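Local coordinates for protein versicolorin reductase (Brucella melitensis, PDB 4NIM) that probably catalyses NAD(P)H-dependent reduction of a carbonyl substrate, as a short-chain dehydrogenase/reductase built on a Rossmann fold, at residues L103-T108 with P114-R119; E75-C80 with N124-F129. All coordinates share one frame; numbering follows the deposited sequence.

Contact 1 of 2, residues L103-T108 with P114-R119; sequences LTDRGT and PELFDR
D105 and L116 face each other where an irregular loop, 103-108, runs past the first turns of helix 114-142, their CA atoms 7.1 Å apart, while the L103 and R119 CA atoms lie 7.9 Å apart one helical turn further on. The polar link is a salt bridge between D105 and R119. R119 reaches over side-on and gives both NE and NH2 to the same oxygen: NH2 is 2.9 Å from D105 OD2 with a fairly straight bond (155°), and NE is 3.1 Å from D105 OD2 at a more bent 141°. OD2 sits close to the guanidinium plane, but the carboxylate is turned 56° against that plane. NH2 meets the oxygen nearly along its C-O axis, and NE comes in from above the carboxylate. A bend at chi3 folds the arginine back over its own helix, where L116 CA lies over one guanidinium face, near the rim; the two bonds to OD2 probably limit the group's rotation. L116 packs beside the ion pair. Its CG stands anti to the backbone N, which sends the branch toward the loop; CD1 packs against D105 CB at 3.7 Å and lies 3.4 Å from the carbonyl O of R106. At the other end, L103 crosses R119 at about a right angle, its CD1 3.7 Å from R119 CB and close to the R119 carbonyl as well. L103 also leans on L120 and V123 further down the helix. This is a surface contact of the Rossmann fold of short-chain dehydrogenases: the loop after strand 96-99 runs outward and the start of helix 114-142 returns alongside it.

Contact 2 of 2, residues E75-C80 with N124-F129; sequences ENVEDC and NTRAPF
E75 meets R126 through its backbone, not its carboxylate. The carbonyl O of E75 takes a short bond from R126 NH2, 2.6 Å long but bent, with an N-H...O angle of 132°. The oxygen lies near the guanidinium plane, at its edge, and the donor is tilted 15° from the plane of the carbonyl. The E75 carboxylate goes elsewhere: OE1 stays 6.2 Å from R126 NH2, and the side chain lies against R119, A122 and V123, earlier on the partner helix. N76 follows as the N-cap of helix 77-91, its OD1 accepting from E78 N at 2.8 Å. The helix starts directly after this cap. V77 then gives the arginine an apolar neighbour. The two side chains cross at about a right angle, with V77 CG2 3.5 Å from R126 NE and also near CD. R126 gets there with CG anti to its own backbone N, an extended start, and a bend at chi3 (72°) that turns the guanidinium toward E75. One turn into the helix, C80 closes the contact from the buried side. Its SG touches A127 CB at 3.6 Å, and these small side chains let the backbones come near, the C80 and A127 CA atoms being 6.2 Å apart. L74 touches both residues. Helices 77-91 and 114-142 are neighbours in the layered alpha/beta architecture of the Rossmann fold, and here the capped N-terminus of one packs on the middle of the other.

Overall arrangement
Helix 114-142 is common to both contacts: 103-108 lies along its first turns, and the start of helix 77-91 meets it further on. In sequence, contact 1 is nested inside the loop closed by contact 2, and their centres are about 15 Å apart. Contact 1 is at the surface, with no buried residue among those that touch; contact 2 is partly buried, with C80 and A127 inside and R126 outside. Each uses an arginine of the shared helix, but R119 pairs with a carboxylate and R126 with a main-chain carbonyl. The contacts also touch directly: L103 N probably bonds to N124 OD1, and R119 CD packs against E75 OE2.

Contact 1 of 2, residues L103-T108 with P114-R119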
loop_
_atom_site.group_PDB
_atom_site.type_symbol
_atom_site.label_atom_id
_atom_site.label_comp_id
_atom_site.label_asym_id
_atom_site.label_seq_id
_atom_site.Cartn_x
_atom_site.Cartn_y
_atom_site.Cartn_z
ATOM N N LEU A 103 -7.649 -4.813 4.156
ATOM C CA LEU A 103 -8.793 -5.626 4.396
ATOM C C LEU A 103 -10.007 -4.823 3.998
ATOM O O LEU A 103 -10.063 -3.617 4.211
ATOM C CB LEU A 103 -8.958 -5.909 5.885
ATOM C CG LEU A 103 -8.232 -7.003 6.591
ATOM C CD1 LEU A 103 -8.763 -7.048 8.043
ATOM C CD2 LEU A 103 -8.435 -8.333 5.868
ATOM N N THR A 104 -11.024 -5.514 3.507
ATOM C CA THR A 104 -12.251 -4.860 3.113
ATOM C C THR A 104 -13.515 -5.424 3.827
ATOM O O THR A 104 -14.613 -5.350 3.284
ATOM C CB THR A 104 -12.445 -5.014 1.597
ATOM O OG1 THR A 104 -12.547 -6.406 1.322
ATOM C CG2 THR A 104 -11.276 -4.416 0.821
ATOM N N ASP A 105 -13.353 -5.955 5.035
ATOM C CA ASP A 105 -14.486 -6.382 5.864
ATOM C C ASP A 105 -15.565 -5.294 5.950
ATOM O O ASP A 105 -15.262 -4.118 6.137
ATOM C CB ASP A 105 -14.063 -6.710 7.310
ATOM C CG ASP A 105 -13.143 -7.916 7.399
ATOM O OD1 ASP A 105 -12.296 -8.063 6.500
ATOM O OD2 ASP A 105 -13.290 -8.724 8.352
ATOM N N ARG A 106 -16.810 -5.752 5.853
ATOM C CA ARG A 106 -17.991 -4.912 5.812
ATOM C C ARG A 106 -18.691 -4.799 7.150
ATOM O O ARG A 106 -18.598 -5.687 7.979
ATOM C CB ARG A 106 -18.981 -5.501 4.785
ATOM C CG ARG A 106 -18.431 -5.409 3.361
ATOM C CD ARG A 106 -19.094 -6.347 2.375
ATOM N NE ARG A 106 -18.798 -7.700 2.849
ATOM C CZ ARG A 106 -19.685 -8.653 3.162
ATOM N NH1 ARG A 106 -20.991 -8.479 2.964
ATOM N NH2 ARG A 106 -19.239 -9.808 3.663
ATOM N N GLY A 107 -19.469 -3.740 7.303
ATOM C CA GLY A 107 -20.282 -3.544 8.461
ATOM C C GLY A 107 -20.833 -2.147 8.478
ATOM O O GLY A 107 -20.161 -1.181 8.041
ATOM N N THR A 108 -22.037 -2.002 9.016
ATOM C CA THR A 108 -22.611 -0.678 9.220
ATOM C C THR A 108 -22.246 -0.126 10.604
ATOM O O THR A 108 -21.729 -0.865 11.492
ATOM C CB THR A 108 -24.148 -0.692 9.151
ATOM O OG1 THR A 108 -24.671 -1.402 10.275
ATOM C CG2 THR A 108 -24.649 -1.341 7.876
ATOM N N PRO A 114 -16.561 -4.879 17.638
ATOM C CA PRO A 114 -15.202 -4.337 17.937
ATOM C C PRO A 114 -14.062 -5.128 17.294
ATOM O O PRO A 114 -13.052 -4.534 16.918
ATOM C CB PRO A 114 -15.092 -4.456 19.461
ATOM C CG PRO A 114 -16.525 -4.567 19.970
ATOM C CD PRO A 114 -17.374 -5.093 18.856
ATOM N N GLU A 115 -14.213 -6.443 17.176
ATOM C CA GLU A 115 -13.187 -7.280 16.561
ATOM C C GLU A 115 -12.981 -6.902 15.085
ATOM O O GLU A 115 -11.855 -6.834 14.617
ATOM C CB GLU A 115 -13.563 -8.763 16.684
ATOM C CG GLU A 115 -13.424 -9.313 18.092
ATOM C CD GLU A 115 -14.671 -9.169 18.944
ATOM O OE1 GLU A 115 -15.618 -8.475 18.535
ATOM O OE2 GLU A 115 -14.721 -9.820 20.015
ATOM N N LEU A 116 -14.079 -6.706 14.367
ATOM C CA LEU A 116 -14.038 -6.302 12.973
ATOM C C LEU A 116 -13.445 -4.896 12.825
ATOM O O LEU A 116 -12.582 -4.688 11.997
ATOM C CB LEU A 116 -15.424 -6.381 12.349
ATOM C CG LEU A 116 -15.455 -6.177 10.839
ATOM C CD1 LEU A 116 -16.409 -7.161 10.164
ATOM C CD2 LEU A 116 -15.933 -4.795 10.533
ATOM N N PHE A 117 -13.914 -3.953 13.635
ATOM C CA PHE A 117 -13.328 -2.606 13.694
ATOM C C PHE A 117 -11.814 -2.652 13.914
ATOM O O PHE A 117 -11.053 -1.980 13.203
ATOM C CB PHE A 117 -13.982 -1.781 14.840
ATOM C CG PHE A 117 -13.402 -0.384 15.005
ATOM C CD1 PHE A 117 -12.223 -0.182 15.730
ATOM C CD2 PHE A 117 -14.008 0.702 14.441
ATOM C CE1 PHE A 117 -11.640 1.072 15.856
ATOM C CE2 PHE A 117 -13.444 1.983 14.566
ATOM C CZ PHE A 117 -12.270 2.181 15.286
ATOM N N ASP A 118 -11.373 -3.458 14.866
ATOM C CA ASP A 118 -9.965 -3.527 15.231
ATOM C C ASP A 118 -9.122 -4.171 14.097
ATOM O O ASP A 118 -8.007 -3.731 13.846
ATOM C CB ASP A 118 -9.780 -4.361 16.512
ATOM C CG ASP A 118 -10.189 -3.603 17.763
ATOM O OD1 ASP A 118 -10.391 -2.377 17.683
ATOM O OD2 ASP A 118 -10.285 -4.259 18.824
ATOM N N ARG A 119 -9.648 -5.206 13.439
ATOM C CA ARG A 119 -8.905 -5.857 12.305
ATOM C C ARG A 119 -8.698 -4.838 11.162
ATOM O O ARG A 119 -7.650 -4.776 10.529
ATOM C CB ARG A 119 -9.727 -7.004 11.658
ATOM C CG ARG A 119 -9.762 -8.302 12.357
ATOM C CD ARG A 119 -10.145 -9.441 11.389
ATOM N NE ARG A 119 -11.516 -9.424 10.858
ATOM C CZ ARG A 119 -12.607 -9.700 11.578
ATOM N NH1 ARG A 119 -12.525 -9.919 12.889
ATOM N NH2 ARG A 119 -13.787 -9.686 10.998
#

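Contact 2 of 2, residues E75-C80 with N124-F129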
loop_
_atom_site.group_PDB
_atom_site.type_symbol
_atom_site.label_atom_id
_atom_site.label_comp_id
_atom_site.label_asym_id
_atom_site.label_seq_id
_atom_site.Cartn_x
_atom_site.Cartn_y
_atom_site.Cartn_z
ATOM N N GLU A 75 -1.808 -7.997 11.248
ATOM C CA GLU A 75 -2.432 -7.508 12.534
ATOM C C GLU A 75 -1.427 -7.525 13.655
ATOM O O GLU A 75 -1.611 -6.885 14.683
ATOM C CB GLU A 75 -3.619 -8.364 12.929
ATOM C CG GLU A 75 -4.740 -8.291 11.915
ATOM C CD GLU A 75 -5.915 -9.188 12.280
ATOM O OE1 GLU A 75 -6.264 -9.289 13.495
ATOM O OE2 GLU A 75 -6.484 -9.783 11.341
ATOM N N ASN A 76 -0.367 -8.294 13.467
ATOM C CA ASN A 76 0.671 -8.403 14.472
ATOM C C ASN A 76 1.807 -7.423 14.135
ATOM O O ASN A 76 2.532 -7.600 13.132
ATOM C CB ASN A 76 1.160 -9.852 14.558
ATOM C CG ASN A 76 2.269 -10.067 15.587
ATOM O OD1 ASN A 76 2.995 -9.159 15.964
ATOM N ND2 ASN A 76 2.431 -11.314 16.006
ATOM N N VAL A 77 1.982 -6.425 14.991
ATOM C CA VAL A 77 2.984 -5.389 14.753
ATOM C C VAL A 77 4.426 -5.960 14.628
ATOM O O VAL A 77 5.236 -5.460 13.865
ATOM C CB VAL A 77 2.886 -4.264 15.797
ATOM C CG1 VAL A 77 4.001 -3.229 15.634
ATOM C CG2 VAL A 77 1.544 -3.543 15.649
ATOM N N GLU A 78 4.734 -7.038 15.343
ATOM C CA GLU A 78 6.071 -7.647 15.251
ATOM C C GLU A 78 6.318 -8.260 13.860
ATOM O O GLU A 78 7.447 -8.280 13.378
ATOM C CB GLU A 78 6.253 -8.706 16.380
ATOM C CG GLU A 78 7.673 -8.774 16.927
ATOM C CD GLU A 78 7.864 -9.881 17.980
ATOM O OE1 GLU A 78 6.910 -10.171 18.767
ATOM O OE2 GLU A 78 8.966 -10.483 18.011
ATOM N N ASP A 79 5.255 -8.778 13.234
ATOM C CA ASP A 79 5.307 -9.285 11.866
ATOM C C ASP A 79 5.583 -8.124 10.899
ATOM O O ASP A 79 6.415 -8.233 9.974
ATOM C CB ASP A 79 4.016 -10.004 11.481
ATOM C CG ASP A 79 3.935 -11.410 12.011
ATOM O OD1 ASP A 79 4.863 -11.874 12.729
ATOM O OD2 ASP A 79 2.955 -12.097 11.651
ATOM N N CYS A 80 4.939 -7.003 11.141
ATOM C CA CYS A 80 5.189 -5.792 10.369
ATOM C C CYS A 80 6.652 -5.405 10.431
ATOM O O CYS A 80 7.300 -5.164 9.391
ATOM C CB CYS A 80 4.314 -4.621 10.865
ATOM S SG CYS A 80 2.557 -4.932 10.536
ATOM N N ASN A 124 -5.280 -1.824 7.924
ATOM C CA ASN A 124 -5.371 -0.700 6.971
ATOM C C ASN A 124 -4.632 0.575 7.441
ATOM O O ASN A 124 -4.308 1.435 6.604
ATOM C CB ASN A 124 -6.794 -0.363 6.626
ATOM C CG ASN A 124 -7.494 -1.481 5.907
ATOM O OD1 ASN A 124 -6.855 -2.358 5.319
ATOM N ND2 ASN A 124 -8.786 -1.415 5.871
ATOM N N THR A 125 -4.334 0.663 8.736
ATOM C CA THR A 125 -3.816 1.885 9.322
ATOM C C THR A 125 -2.603 1.609 10.176
ATOM O O THR A 125 -1.575 2.267 10.008
ATOM C CB THR A 125 -4.916 2.628 10.188
ATOM O OG1 THR A 125 -6.181 2.690 9.474
ATOM C CG2 THR A 125 -4.452 3.996 10.469
ATOM N N ARG A 126 -2.715 0.690 11.143
ATOM C CA ARG A 126 -1.601 0.401 12.057
ATOM C C ARG A 126 -0.408 -0.286 11.315
ATOM O O ARG A 126 0.770 0.039 11.549
ATOM C CB ARG A 126 -2.078 -0.482 13.210
ATOM C CG ARG A 126 -1.064 -0.592 14.332
ATOM C CD ARG A 126 -1.638 -1.285 15.542
ATOM N NE ARG A 126 -1.821 -2.703 15.337
ATOM C CZ ARG A 126 -2.556 -3.486 16.117
ATOM N NH1 ARG A 126 -3.200 -2.974 17.160
ATOM N NH2 ARG A 126 -2.689 -4.772 15.848
ATOM N N ALA A 127 -0.719 -1.242 10.467
ATOM C CA ALA A 127 0.353 -1.924 9.715
ATOM C C ALA A 127 1.133 -0.911 8.872
ATOM O O ALA A 127 2.352 -0.823 9.034
ATOM C CB ALA A 127 -0.161 -3.101 8.939
ATOM N N PRO A 128 0.460 -0.073 8.066
ATOM C CA PRO A 128 1.248 0.988 7.420
ATOM C C PRO A 128 2.040 1.845 8.370
ATOM O O PRO A 128 3.184 2.174 8.074
ATOM C CB PRO A 128 0.194 1.776 6.665
ATOM C CG PRO A 128 -0.809 0.702 6.263
ATOM C CD PRO A 128 -0.867 -0.214 7.433
ATOM N N PHE A 129 1.430 2.291 9.482
ATOM C CA PHE A 129 2.184 3.072 10.421
ATOM C C PHE A 129 3.538 2.441 10.814
ATOM O O PHE A 129 4.587 3.102 10.748
ATOM C CB PHE A 129 1.287 3.424 11.648
ATOM C CG PHE A 129 1.901 4.399 12.606
ATOM C CD1 PHE A 129 2.886 4.008 13.525
ATOM C CD2 PHE A 129 1.441 5.708 12.638
ATOM C CE1 PHE A 129 3.443 4.936 14.405
ATOM C CE2 PHE A 129 1.993 6.627 13.485
ATOM C CZ PHE A 129 2.973 6.259 14.396
#